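Local coordinates for proline dehydrogenase (Deinococcus radiodurans, PDB 4H6Q), which oxidises L-proline to delta-1-pyrroline-5-carboxylate with an FAD cofactor, passing the electrons to a quinone in the first step of proline breakdown to glutamate, at residues Ala45-Ala48 and Val49-Leu52; Asp80-Lys83 and Leu84-Ala88; Val217-His220 and Leu221-Gly224; Val209-Asn212 and Tyr213-Leu216; Ala289-Ser292 and Arg293-Glu297. All coordinates share one frame; numbering follows the deposited sequence.

How the contacts relate
All five contacts lie along helices of a beta8-alpha8 barrel, each on or at the end of a single helix. In chain order, contact 1 is on helix 42-54, contact 2 on helix 71-90, contacts 4 and 3 follow each other on helix 206-222, and contact 5 is on helix 288-296. Contacts 1 and 2 touch, Ile-46 CD1 lying 3.7 Å from Ala-88 CA, and their centres are about 14 Å apart. Contacts 3 and 4 adjoin in sequence, centres about 12 Å apart; contact 4 lies across the chain's centre from contacts 1 and 2. Contact 5, centred about 23 Å from contact 4, carries the arginines that hold the substrate analogue; contacts 1 to 3 are helical-layer packing.

Contact 1. Residues Ala45-Ala48 and Val49-Leu52; sequences AIQA and VQAL
Val-49 sits one turn on from Ala-45 and gives its N-H to Ala-45 O, N to O 2.9 Å. Its CG2 branch lies beside its own backbone N, anti to the carbonyl carbon, which brings that methyl back over the same oxygen, Ala-45 O to CG2 3.4 Å. Gln-50 makes the one side-chain meeting of the stretch. Its N bonds Ile-46 O at 2.9 Å, nearly in line with the carbonyl, and CG comes down against that oxygen at 3.3 Å. Beyond CG the chain runs out extended, and the amide carbon, Gln-50 CD, passes obliquely by the CG2 methyl of Ile-46 at 4.0 Å, a loose van der Waals touch. Ala-51 follows with N to Gln-47 O, 3.0 Å, and only a methyl to offer. Leu-52 closes the run: its N reaches Ala-48 O at 3.0 Å, and CG leans on that oxygen. Ala-45, Val-49 and Leu-52 face inward, onto Leu-61 of strand 58-63 and Leu-281 and Val-279 of strand 277-283, while Gln-47 is turned outward to solvent. Four successive i to i+4 bonds with apolar residues along one side mark an amphipathic alpha-helix laid against the strands of a TIM-type barrel.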
# COMPACT_ATOMS: atom_id res chain seq x y z
N ALA A 45 -14.94 7.09 1.37
CA ALA A 45 -13.63 6.74 1.86
C ALA A 45 -13.26 7.59 3.11
O ALA A 45 -12.70 7.08 4.08
CB ALA A 45 -12.58 6.96 0.73
N ILE A 46 -13.55 8.88 3.06
CA ILE A 46 -13.25 9.77 4.18
C ILE A 46 -14.04 9.32 5.42
O ILE A 46 -13.51 9.26 6.54
CB ILE A 46 -13.60 11.24 3.82
CG1 ILE A 46 -12.72 11.75 2.66
CG2 ILE A 46 -13.57 12.16 5.07
CD1 ILE A 46 -11.24 11.63 2.92
N GLN A 47 -15.32 8.99 5.24
CA GLN A 47 -16.13 8.49 6.35
C GLN A 47 -15.54 7.20 6.95
O GLN A 47 -15.52 7.03 8.19
CB GLN A 47 -17.58 8.26 5.92
CG GLN A 47 -18.35 9.58 5.72
CD GLN A 47 -19.66 9.43 4.96
OE1 GLN A 47 -19.95 8.36 4.41
NE2 GLN A 47 -20.45 10.51 4.90
N ALA A 48 -15.02 6.32 6.10
CA ALA A 48 -14.45 5.09 6.60
C ALA A 48 -13.17 5.37 7.36
O ALA A 48 -12.91 4.73 8.39
CB ALA A 48 -14.19 4.09 5.44
N VAL A 49 -12.33 6.31 6.89
CA VAL A 49 -11.14 6.67 7.65
C VAL A 49 -11.49 7.31 8.99
O VAL A 49 -10.88 6.98 10.01
CB VAL A 49 -10.20 7.59 6.85
CG1 VAL A 49 -9.00 8.07 7.73
CG2 VAL A 49 -9.67 6.84 5.64
N GLN A 50 -12.52 8.16 9.03
CA GLN A 50 -12.94 8.76 10.29
C GLN A 50 -13.40 7.68 11.29
O GLN A 50 -13.10 7.76 12.48
CB GLN A 50 -14.03 9.80 10.05
CG GLN A 50 -13.47 11.05 9.33
CD GLN A 50 -14.52 12.03 8.95
OE1 GLN A 50 -15.67 11.65 8.63
NE2 GLN A 50 -14.16 13.31 8.95
N ALA A 51 -14.09 6.66 10.78
CA ALA A 51 -14.50 5.55 11.64
C ALA A 51 -13.30 4.79 12.18
O ALA A 51 -13.31 4.41 13.36
CB ALA A 51 -15.50 4.63 10.94
N LEU A 52 -12.30 4.51 11.35
CA LEU A 52 -11.08 3.85 11.82
C LEU A 52 -10.39 4.68 12.90
O LEU A 52 -9.96 4.14 13.93
CB LEU A 52 -10.09 3.60 10.66
CG LEU A 52 -10.49 2.50 9.68
CD1 LEU A 52 -9.64 2.64 8.41
CD2 LEU A 52 -10.27 1.14 10.31

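Contact 2. Residues Asp80-Lys83 and Leu84-Ala88; sequences DVIK and LIEAA
Val-81 and Ile-85, one turn apart, make the apolar touch of this stretch: the CG1 methyl of Val-81 meets the CD1 methyl of Ile-85 at 4.2 Å, the two side chains passing at a slant. Each torsion serves the meeting. Val-81 holds CG1 anti to its backbone N (chi1 176°), and Ile-85 keeps CG1 beside its own N and then extends, carrying CD1 back along the helix. On that path Ile-85 CG1 also rests on Val-81 O at 3.4 Å, the oxygen that takes the Ile-85 N-H with N to O 2.9 Å. Leu-84 turns its CB onto the same carbonyl, 3.2 Å from Val-81 O, so that apolar carbons and an amide crowd round this oxygen.

The next shell is the backbone ladder. Glu-86 N reaches Ile-82 O at 2.9 Å in a nearly straight bond, 169° at the hydrogen, and Ala-87 N gives to Lys-83 O. Glu-86 bends at chi2 (-77°), and its carboxylate is taken up at the end of helix 115-129, in a salt bridge to Lys-126 and a hydrogen bond to the Tyr-130 hydroxyl. Lys-83 runs outward along the exposed side.

Helix 71-90 thus lies on the barrel between two other helices: Val-81, Leu-84 and Ile-85 cover Val-97 of strand 96-99, Val-81 and Ile-85 meet Ile-123 of helix 115-129, Leu-84 rests on Leu-61 of strand 58-63, and Ala-88 abuts Ile-46 of helix 42-54.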
# COMPACT_ATOMS: atom_id res chain seq x y z
N ASP A 80 -7.58 12.74 -10.01
CA ASP A 80 -8.49 12.21 -9.02
C ASP A 80 -7.84 11.85 -7.71
O ASP A 80 -8.44 12.05 -6.64
CB ASP A 80 -9.26 11.04 -9.61
CG ASP A 80 -10.24 11.44 -10.69
OD1 ASP A 80 -10.64 12.61 -10.74
OD2 ASP A 80 -10.66 10.54 -11.46
N VAL A 81 -6.60 11.41 -7.75
CA VAL A 81 -5.83 11.20 -6.51
C VAL A 81 -5.54 12.54 -5.81
O VAL A 81 -5.66 12.64 -4.58
CB VAL A 81 -4.51 10.43 -6.77
CG1 VAL A 81 -3.69 10.31 -5.50
CG2 VAL A 81 -4.81 9.02 -7.34
N ILE A 82 -5.23 13.58 -6.60
CA ILE A 82 -5.06 14.92 -6.02
C ILE A 82 -6.37 15.40 -5.39
O ILE A 82 -6.34 15.99 -4.30
CB ILE A 82 -4.45 15.88 -7.04
CG1 ILE A 82 -2.99 15.46 -7.25
CG2 ILE A 82 -4.53 17.35 -6.60
CD1 ILE A 82 -2.26 16.01 -8.50
N LYS A 83 -7.53 15.16 -6.04
CA LYS A 83 -8.82 15.55 -5.45
C LYS A 83 -9.01 14.83 -4.12
O LYS A 83 -9.52 15.40 -3.13
CB LYS A 83 -9.98 15.21 -6.39
CG LYS A 83 -10.05 16.10 -7.59
CD LYS A 83 -11.23 15.69 -8.48
CE LYS A 83 -11.20 16.42 -9.83
NZ LYS A 83 -9.84 17.00 -10.10
N LEU A 84 -8.61 13.57 -4.04
CA LEU A 84 -8.69 12.82 -2.78
C LEU A 84 -7.83 13.46 -1.70
O LEU A 84 -8.26 13.60 -0.56
CB LEU A 84 -8.22 11.39 -3.07
CG LEU A 84 -7.97 10.52 -1.84
CD1 LEU A 84 -9.27 10.23 -1.09
CD2 LEU A 84 -7.22 9.25 -2.27
N ILE A 85 -6.59 13.79 -2.04
CA ILE A 85 -5.69 14.41 -1.06
C ILE A 85 -6.27 15.74 -0.56
O ILE A 85 -6.22 16.05 0.64
CB ILE A 85 -4.28 14.62 -1.69
CG1 ILE A 85 -3.61 13.27 -1.92
CG2 ILE A 85 -3.42 15.54 -0.86
CD1 ILE A 85 -2.43 13.35 -2.91
N GLU A 86 -6.81 16.56 -1.46
CA GLU A 86 -7.46 17.82 -1.04
C GLU A 86 -8.62 17.56 -0.10
O GLU A 86 -8.77 18.25 0.92
CB GLU A 86 -7.96 18.63 -2.26
CG GLU A 86 -6.85 19.12 -3.20
CD GLU A 86 -6.07 20.30 -2.73
OE1 GLU A 86 -6.17 20.68 -1.53
OE2 GLU A 86 -5.34 20.88 -3.57
N ALA A 87 -9.44 16.56 -0.40
CA ALA A 87 -10.61 16.27 0.43
C ALA A 87 -10.20 15.73 1.79
O ALA A 87 -10.81 16.09 2.82
CB ALA A 87 -11.55 15.28 -0.31
N ALA A 88 -9.19 14.85 1.82
CA ALA A 88 -8.69 14.36 3.12
C ALA A 88 -8.19 15.50 4.00
O ALA A 88 -8.61 15.65 5.15
CB ALA A 88 -7.58 13.33 2.89

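Contact 3. Residues Val217-His220 and Leu221-Gly224; sequences VFQH and LKAG
Val-217 O takes the N-H of Leu-221, N to O 2.9 Å, while the leucine's own CG presses on the same oxygen at 3.3 Å. Leu-221 sets CG beside its backbone N, anti to the carbonyl carbon (chi1 -70°), which lays the chain alongside Val-217 with both side chains pointing the same way, and their methyls meet, Val-217 CG1 to Leu-221 CD1 3.8 Å. Lys-222 repeats the pattern on Phe-218 O and then stretches out over the surface.

Toward the C-terminal end, Ala-223 N still reaches Gln-219 O at 3.0 Å, but the bond is bent to 142°. Gly-224 then turns to positive phi (82°) in a Schellman motif, a backbone shape in which a CB would jam against the preceding carbonyl oxygen.

Around the turn, Val-217 and His-220 lie on Met-190 of strand 188-191, and Leu-221 on Thr-227 of strand 227-230, within a beta-alpha-beta unit. Both ring nitrogens of buried His-220 are bonded, NE2 to Pro-186 O and ND1 to Arg-178. With both ends held, the imidazole has little freedom to turn; the two polar atoms of this buried ring are both satisfied, while aliphatic carbons do the packing.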
# COMPACT_ATOMS: atom_id res chain seq x y z
N VAL A 217 11.53 -7.79 7.31
CA VAL A 217 11.10 -6.95 8.43
C VAL A 217 12.26 -6.77 9.41
O VAL A 217 12.55 -5.63 9.82
CB VAL A 217 9.88 -7.56 9.13
CG1 VAL A 217 9.60 -6.87 10.49
CG2 VAL A 217 8.64 -7.48 8.24
N PHE A 218 12.90 -7.87 9.80
CA PHE A 218 13.92 -7.81 10.84
C PHE A 218 15.12 -7.01 10.36
O PHE A 218 15.71 -6.21 11.12
CB PHE A 218 14.37 -9.23 11.24
CG PHE A 218 13.29 -10.05 11.91
CD1 PHE A 218 12.08 -9.48 12.32
CD2 PHE A 218 13.49 -11.42 12.10
CE1 PHE A 218 11.09 -10.29 12.95
CE2 PHE A 218 12.50 -12.23 12.72
CZ PHE A 218 11.31 -11.67 13.13
N GLN A 219 15.52 -7.17 9.10
CA GLN A 219 16.67 -6.42 8.57
C GLN A 219 16.34 -4.93 8.47
O GLN A 219 17.20 -4.07 8.70
CB GLN A 219 17.11 -6.97 7.20
CG GLN A 219 17.84 -8.32 7.26
CD GLN A 219 19.11 -8.24 8.07
OE1 GLN A 219 20.02 -7.45 7.76
NE2 GLN A 219 19.17 -9.03 9.14
N HIS A 220 15.10 -4.61 8.08
CA HIS A 220 14.72 -3.21 7.97
C HIS A 220 14.71 -2.54 9.35
O HIS A 220 15.21 -1.40 9.51
CB HIS A 220 13.36 -3.02 7.27
CG HIS A 220 13.31 -1.79 6.43
ND1 HIS A 220 14.27 -1.53 5.45
CD2 HIS A 220 12.42 -0.76 6.38
CE1 HIS A 220 13.94 -0.40 4.83
NE2 HIS A 220 12.83 0.08 5.37
N LEU A 221 14.18 -3.25 10.35
CA LEU A 221 14.16 -2.72 11.71
C LEU A 221 15.57 -2.57 12.28
O LEU A 221 15.89 -1.58 12.96
CB LEU A 221 13.34 -3.63 12.62
CG LEU A 221 11.83 -3.62 12.35
CD1 LEU A 221 11.18 -4.73 13.18
CD2 LEU A 221 11.21 -2.24 12.71
N LYS A 222 16.45 -3.53 12.01
CA LYS A 222 17.80 -3.44 12.55
C LYS A 222 18.53 -2.27 11.90
O LYS A 222 19.44 -1.66 12.53
CB LYS A 222 18.60 -4.74 12.31
CG LYS A 222 18.21 -5.90 13.23
CD LYS A 222 19.03 -7.15 12.86
CE LYS A 222 18.42 -8.40 13.46
NZ LYS A 222 19.30 -9.58 13.36
N ALA A 223 18.18 -1.97 10.65
CA ALA A 223 18.79 -0.86 9.91
C ALA A 223 18.26 0.48 10.41
O ALA A 223 18.77 1.54 10.01
CB ALA A 223 18.55 -1.02 8.39
N GLY A 224 17.24 0.45 11.26
CA GLY A 224 16.72 1.70 11.81
C GLY A 224 15.76 2.42 10.87
O GLY A 224 15.47 3.63 11.05

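Contact 4. Residues Val209-Asn212 and Tyr213-Leu216; sequences VDQN and YRRL
Arg-215 reaches back to Asn-212 and grips a single atom, OD1, with two nitrogens: NE at 3.1 Å and NH2 at 3.0 Å from Asn-212 OD1. The approach is side-on, with the oxygen close to the guanidinium plane. NE meets a lone pair of OD1, in the plane of the amide carbonyl, whereas NH2 comes in tilted 32° from that plane, and the two flat groups are steeply inclined to each other. Both chains are set for it. Asn-212 holds CG anti to its own N (chi1 -158°), and Arg-215 kinks at chi3 (-74°), which folds the guanidinium back over the helix with one face above Asn-212 N and Gln-211 O. With a leucine in place of Arg-215, Asn-212 OD1 would probably lose both donors and its amide would be held less firmly.

The other end of that amide, ND2, is bonded to Ser-169 O, so Asn-212 ties helix 206-222 to the loop after strand 163-168. This helix is the crossover of the beta-alpha-beta unit 188-191, 206-222, 227-230 of the barrel.

Arg-214 behaves differently. It stays extended from CG to NE, laying NH1 beside Asp-210 O at 3.2 Å in a weak bond, while NE salt-bridges Asp-239 of helix 234-246. Gln-211 is bent at chi2 and crosses this arginine at about a right angle, OE1 3.9 Å from Arg-214 CD, with amide and guanidinium planes nearly parallel. Asp-210 turns its carboxylate to Lys-192, an FAD-binding residue.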
# COMPACT_ATOMS: atom_id res chain seq x y z
N VAL A 209 8.44 -18.17 1.56
CA VAL A 209 7.82 -16.83 1.53
C VAL A 209 7.71 -16.27 2.93
O VAL A 209 8.03 -15.08 3.17
CB VAL A 209 6.41 -16.89 0.90
CG1 VAL A 209 5.75 -15.49 0.91
CG2 VAL A 209 6.53 -17.39 -0.53
N ASP A 210 7.26 -17.10 3.88
CA ASP A 210 7.05 -16.64 5.26
C ASP A 210 8.38 -16.36 6.00
O ASP A 210 8.45 -15.40 6.80
CB ASP A 210 6.22 -17.65 6.06
CG ASP A 210 4.78 -17.73 5.57
OD1 ASP A 210 4.35 -16.84 4.77
OD2 ASP A 210 4.07 -18.70 5.99
N GLN A 211 9.40 -17.19 5.79
CA GLN A 211 10.70 -16.93 6.38
C GLN A 211 11.33 -15.68 5.81
O GLN A 211 11.92 -14.86 6.55
CB GLN A 211 11.64 -18.12 6.21
CG GLN A 211 12.78 -18.04 7.20
CD GLN A 211 12.28 -17.86 8.69
OE1 GLN A 211 11.25 -18.43 9.13
NE2 GLN A 211 13.02 -17.06 9.44
N ASN A 212 11.21 -15.51 4.49
CA ASN A 212 11.82 -14.36 3.83
C ASN A 212 11.13 -13.08 4.29
O ASN A 212 11.76 -12.02 4.38
CB ASN A 212 11.77 -14.50 2.30
CG ASN A 212 12.80 -13.65 1.62
OD1 ASN A 212 13.98 -13.67 2.01
ND2 ASN A 212 12.41 -12.91 0.59
N TYR A 213 9.82 -13.18 4.60
CA TYR A 213 9.08 -12.06 5.16
C TYR A 213 9.72 -11.58 6.47
O TYR A 213 9.98 -10.36 6.66
CB TYR A 213 7.61 -12.45 5.35
CG TYR A 213 6.73 -11.27 5.73
CD1 TYR A 213 5.99 -10.59 4.78
CD2 TYR A 213 6.67 -10.80 7.07
CE1 TYR A 213 5.19 -9.49 5.11
CE2 TYR A 213 5.88 -9.73 7.41
CZ TYR A 213 5.17 -9.07 6.44
OH TYR A 213 4.42 -7.96 6.80
N ARG A 214 9.98 -12.52 7.37
CA ARG A 214 10.66 -12.18 8.61
C ARG A 214 12.02 -11.53 8.36
O ARG A 214 12.35 -10.54 9.01
CB ARG A 214 10.81 -13.40 9.50
CG ARG A 214 9.48 -13.94 10.00
CD ARG A 214 9.71 -15.27 10.73
NE ARG A 214 8.55 -15.73 11.48
CZ ARG A 214 7.51 -16.36 10.94
NH1 ARG A 214 7.50 -16.62 9.63
NH2 ARG A 214 6.51 -16.76 11.74
N ARG A 215 12.84 -12.08 7.45
CA ARG A 215 14.16 -11.50 7.17
C ARG A 215 14.01 -10.05 6.71
O ARG A 215 14.78 -9.19 7.13
CB ARG A 215 14.94 -12.34 6.13
CG ARG A 215 15.30 -13.74 6.61
CD ARG A 215 16.28 -14.42 5.64
NE ARG A 215 15.61 -14.83 4.41
CZ ARG A 215 15.32 -16.09 4.09
NH1 ARG A 215 15.68 -17.08 4.91
NH2 ARG A 215 14.70 -16.38 2.96
N LEU A 216 13.03 -9.77 5.84
CA LEU A 216 12.87 -8.40 5.35
C LEU A 216 12.53 -7.44 6.51
O LEU A 216 13.11 -6.34 6.61
CB LEU A 216 11.75 -8.33 4.30
CG LEU A 216 12.19 -8.73 2.89
CD1 LEU A 216 10.94 -8.92 2.06
CD2 LEU A 216 13.10 -7.64 2.26

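Contact 5. Residues Ala289-Ser292 and Arg293-Glu297; sequences AYFS and RRIAE. With TFB (tetrahydrofuran-2-carboxylic acid), chain D; FAD (flavin-adenine dinucleotide), chain C.
Arg-294 points NH1 straight down on the middle of the Tyr-290 ring, 3.1 Å above its plane, with guanidinium and ring planes 72° apart. It is a cation-pi contact, Arg-294 CZ 4.5 Å from the Tyr-290 centroid, and bends at chi2 and chi3 curl the arginine back to reach it. The same guanidinium serves two other groups. NH1 and NH2 both give to OB of the bound tetrahydrofuran-2-carboxylic acid (TFB), each 2.9 Å from it, and NE and NH2 hold the Glu-297 carboxylate side-on, NH2 to OE2 2.9 Å. Arg-293 takes the ligand's carboxylate from another direction, NE to OB of TFB 2.8 Å and NH2 to OXT, and NH2 also salt-bridges Glu-66.

With a methionine replacing Arg-294, TFB OB would probably lose two of its donors, and the Glu-297 carboxylate would probably be left without its charged mate and be less firmly fixed beside the adenine.

Away from the pocket, Ile-295 lays CG1 on a face of the Phe-291 ring, 4.0 Å from its centroid, and Ser-292 OG bonds back to Ala-289 O, 2.7 Å.

Two arginines on the carboxylate, with Lys-100 also bonded to the ligand, are likely to compensate its negative charge, and Glu-297, which accepts from FAD N6A at OE1, links the substrate site to the cofactor through Arg-294.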
# COMPACT_ATOMS: atom_id res chain seq x y z
N ALA A 289 -10.60 -5.50 -10.04
CA ALA A 289 -9.29 -6.17 -10.00
C ALA A 289 -8.87 -6.45 -8.54
O ALA A 289 -8.53 -7.58 -8.15
CB ALA A 289 -8.21 -5.33 -10.71
N TYR A 290 -8.89 -5.41 -7.71
CA TYR A 290 -8.53 -5.54 -6.30
C TYR A 290 -9.45 -6.56 -5.62
O TYR A 290 -8.99 -7.47 -4.87
CB TYR A 290 -8.62 -4.16 -5.62
CG TYR A 290 -8.40 -4.14 -4.14
CD1 TYR A 290 -7.17 -3.68 -3.62
CD2 TYR A 290 -9.39 -4.51 -3.23
CE1 TYR A 290 -6.94 -3.63 -2.27
CE2 TYR A 290 -9.15 -4.42 -1.83
CZ TYR A 290 -7.92 -4.01 -1.39
OH TYR A 290 -7.62 -3.91 -0.03
N PHE A 291 -10.76 -6.42 -5.83
CA PHE A 291 -11.70 -7.35 -5.20
C PHE A 291 -11.47 -8.81 -5.68
O PHE A 291 -11.53 -9.76 -4.87
CB PHE A 291 -13.11 -6.89 -5.52
CG PHE A 291 -14.19 -7.85 -5.10
CD1 PHE A 291 -14.31 -8.29 -3.79
CD2 PHE A 291 -15.13 -8.25 -6.03
CE1 PHE A 291 -15.37 -9.13 -3.41
CE2 PHE A 291 -16.20 -9.09 -5.67
CZ PHE A 291 -16.30 -9.55 -4.37
N SER A 292 -11.17 -9.01 -6.96
CA SER A 292 -10.87 -10.36 -7.45
C SER A 292 -9.69 -10.98 -6.73
O SER A 292 -9.74 -12.19 -6.42
CB SER A 292 -10.69 -10.39 -8.97
OG SER A 292 -9.42 -9.87 -9.35
N ARG A 293 -8.66 -10.18 -6.39
CA ARG A 293 -7.52 -10.73 -5.67
C ARG A 293 -7.91 -11.13 -4.27
O ARG A 293 -7.45 -12.16 -3.77
CB ARG A 293 -6.33 -9.75 -5.67
CG ARG A 293 -5.73 -9.59 -7.05
CD ARG A 293 -4.43 -8.78 -7.01
NE ARG A 293 -4.62 -7.34 -6.80
CZ ARG A 293 -4.80 -6.44 -7.77
NH1 ARG A 293 -4.91 -6.79 -9.04
NH2 ARG A 293 -4.95 -5.15 -7.43
N ARG A 294 -8.78 -10.35 -3.61
CA ARG A 294 -9.26 -10.72 -2.26
C ARG A 294 -10.00 -12.05 -2.31
O ARG A 294 -9.84 -12.90 -1.41
CB ARG A 294 -10.17 -9.64 -1.68
CG ARG A 294 -9.51 -8.23 -1.57
CD ARG A 294 -8.23 -8.21 -0.68
NE ARG A 294 -6.98 -8.71 -1.26
CZ ARG A 294 -6.17 -8.00 -2.07
NH1 ARG A 294 -6.59 -6.82 -2.59
NH2 ARG A 294 -5.00 -8.51 -2.44
N ILE A 295 -10.81 -12.25 -3.35
CA ILE A 295 -11.55 -13.52 -3.49
C ILE A 295 -10.59 -14.69 -3.72
O ILE A 295 -10.76 -15.76 -3.11
CB ILE A 295 -12.62 -13.41 -4.62
CG1 ILE A 295 -13.67 -12.33 -4.23
CG2 ILE A 295 -13.20 -14.80 -4.96
CD1 ILE A 295 -14.44 -12.59 -2.91
N ALA A 296 -9.59 -14.51 -4.58
CA ALA A 296 -8.67 -15.59 -4.90
C ALA A 296 -7.88 -16.03 -3.68
O ALA A 296 -7.47 -17.19 -3.56
CB ALA A 296 -7.72 -15.16 -5.99
N GLU A 297 -7.68 -15.09 -2.75
CA GLU A 297 -6.93 -15.33 -1.50
C GLU A 297 -7.73 -15.99 -0.41
O GLU A 297 -7.16 -16.30 0.63
CB GLU A 297 -6.46 -13.99 -0.94
CG GLU A 297 -5.37 -13.36 -1.74
CD GLU A 297 -5.19 -11.89 -1.35
OE1 GLU A 297 -5.95 -11.34 -0.50
OE2 GLU A 297 -4.29 -11.27 -1.91
OA TFB D . -1.67 -3.98 -3.31
CA TFB D . -2.50 -5.11 -3.05
C TFB D . -3.57 -5.24 -4.12
OB TFB D . -4.22 -6.32 -4.19
CB TFB D . -3.12 -4.89 -1.74
CG TFB D . -3.07 -3.44 -1.58
CD TFB D . -1.99 -2.91 -2.43
OXT TFB D . -3.84 -4.29 -4.94
PA FAD C . -1.73 -15.07 4.08
O1A FAD C . -0.66 -16.10 4.47
O2A FAD C . -2.19 -15.06 2.68
O5B FAD C . -2.97 -15.11 4.92
C5B FAD C . -2.88 -15.08 6.33
C4B FAD C . -4.22 -15.13 7.02
O4B FAD C . -4.81 -13.85 6.90
C3B FAD C . -5.21 -16.04 6.39
O3B FAD C . -5.08 -17.41 6.76
C2B FAD C . -6.48 -15.42 6.81
O2B FAD C . -6.76 -15.64 8.17
C1B FAD C . -6.17 -13.97 6.61
N9A FAD C . -6.43 -13.49 5.26
C8A FAD C . -5.49 -12.94 4.38
N7A FAD C . -6.05 -12.59 3.22
C5A FAD C . -7.41 -12.87 3.33
C6A FAD C . -8.49 -12.74 2.48
N6A FAD C . -8.34 -12.18 1.17
N1A FAD C . -9.69 -13.14 2.91
C2A FAD C . -9.88 -13.66 4.14
N3A FAD C . -8.87 -13.82 5.01
C4A FAD C . -7.66 -13.42 4.62
N1 FAD C . 1.20 -7.13 -2.11
C2 FAD C . 1.79 -6.62 -3.23
O2 FAD C . 2.27 -7.48 -4.09
N3 FAD C . 1.92 -5.28 -3.45
C4 FAD C . 1.43 -4.35 -2.54
O4 FAD C . 1.55 -3.03 -2.79
C4X FAD C . 0.78 -4.85 -1.33
N5 FAD C . 0.29 -3.98 -0.39
C5X FAD C . -0.28 -4.52 0.74
C6 FAD C . -0.78 -3.66 1.73
C7 FAD C . -1.34 -4.19 2.92
C7M FAD C . -1.89 -3.25 3.99
C8 FAD C . -1.37 -5.59 3.09
C8M FAD C . -1.95 -6.20 4.34
C9 FAD C . -0.89 -6.45 2.09
C9A FAD C . -0.34 -5.92 0.94
N10 FAD C . 0.17 -6.80 -0.04
C10 FAD C . 0.72 -6.27 -1.18
C1' FAD C . 0.17 -8.25 0.14
C2' FAD C . -0.93 -9.02 -0.53
O2' FAD C . -2.06 -8.16 -0.55
C3' FAD C . -0.83 -10.30 0.34
O3' FAD C . -0.09 -11.34 -0.22
C4' FAD C . -2.07 -10.83 0.94
O4' FAD C . -2.56 -9.79 1.72
C5' FAD C . -1.72 -12.04 1.78
O5' FAD C . -2.24 -11.86 3.06
P FAD C . -1.39 -12.12 4.38
O1P FAD C . 0.04 -11.50 4.49
O2P FAD C . -2.43 -11.88 5.50
O3P FAD C . -1.18 -13.72 4.50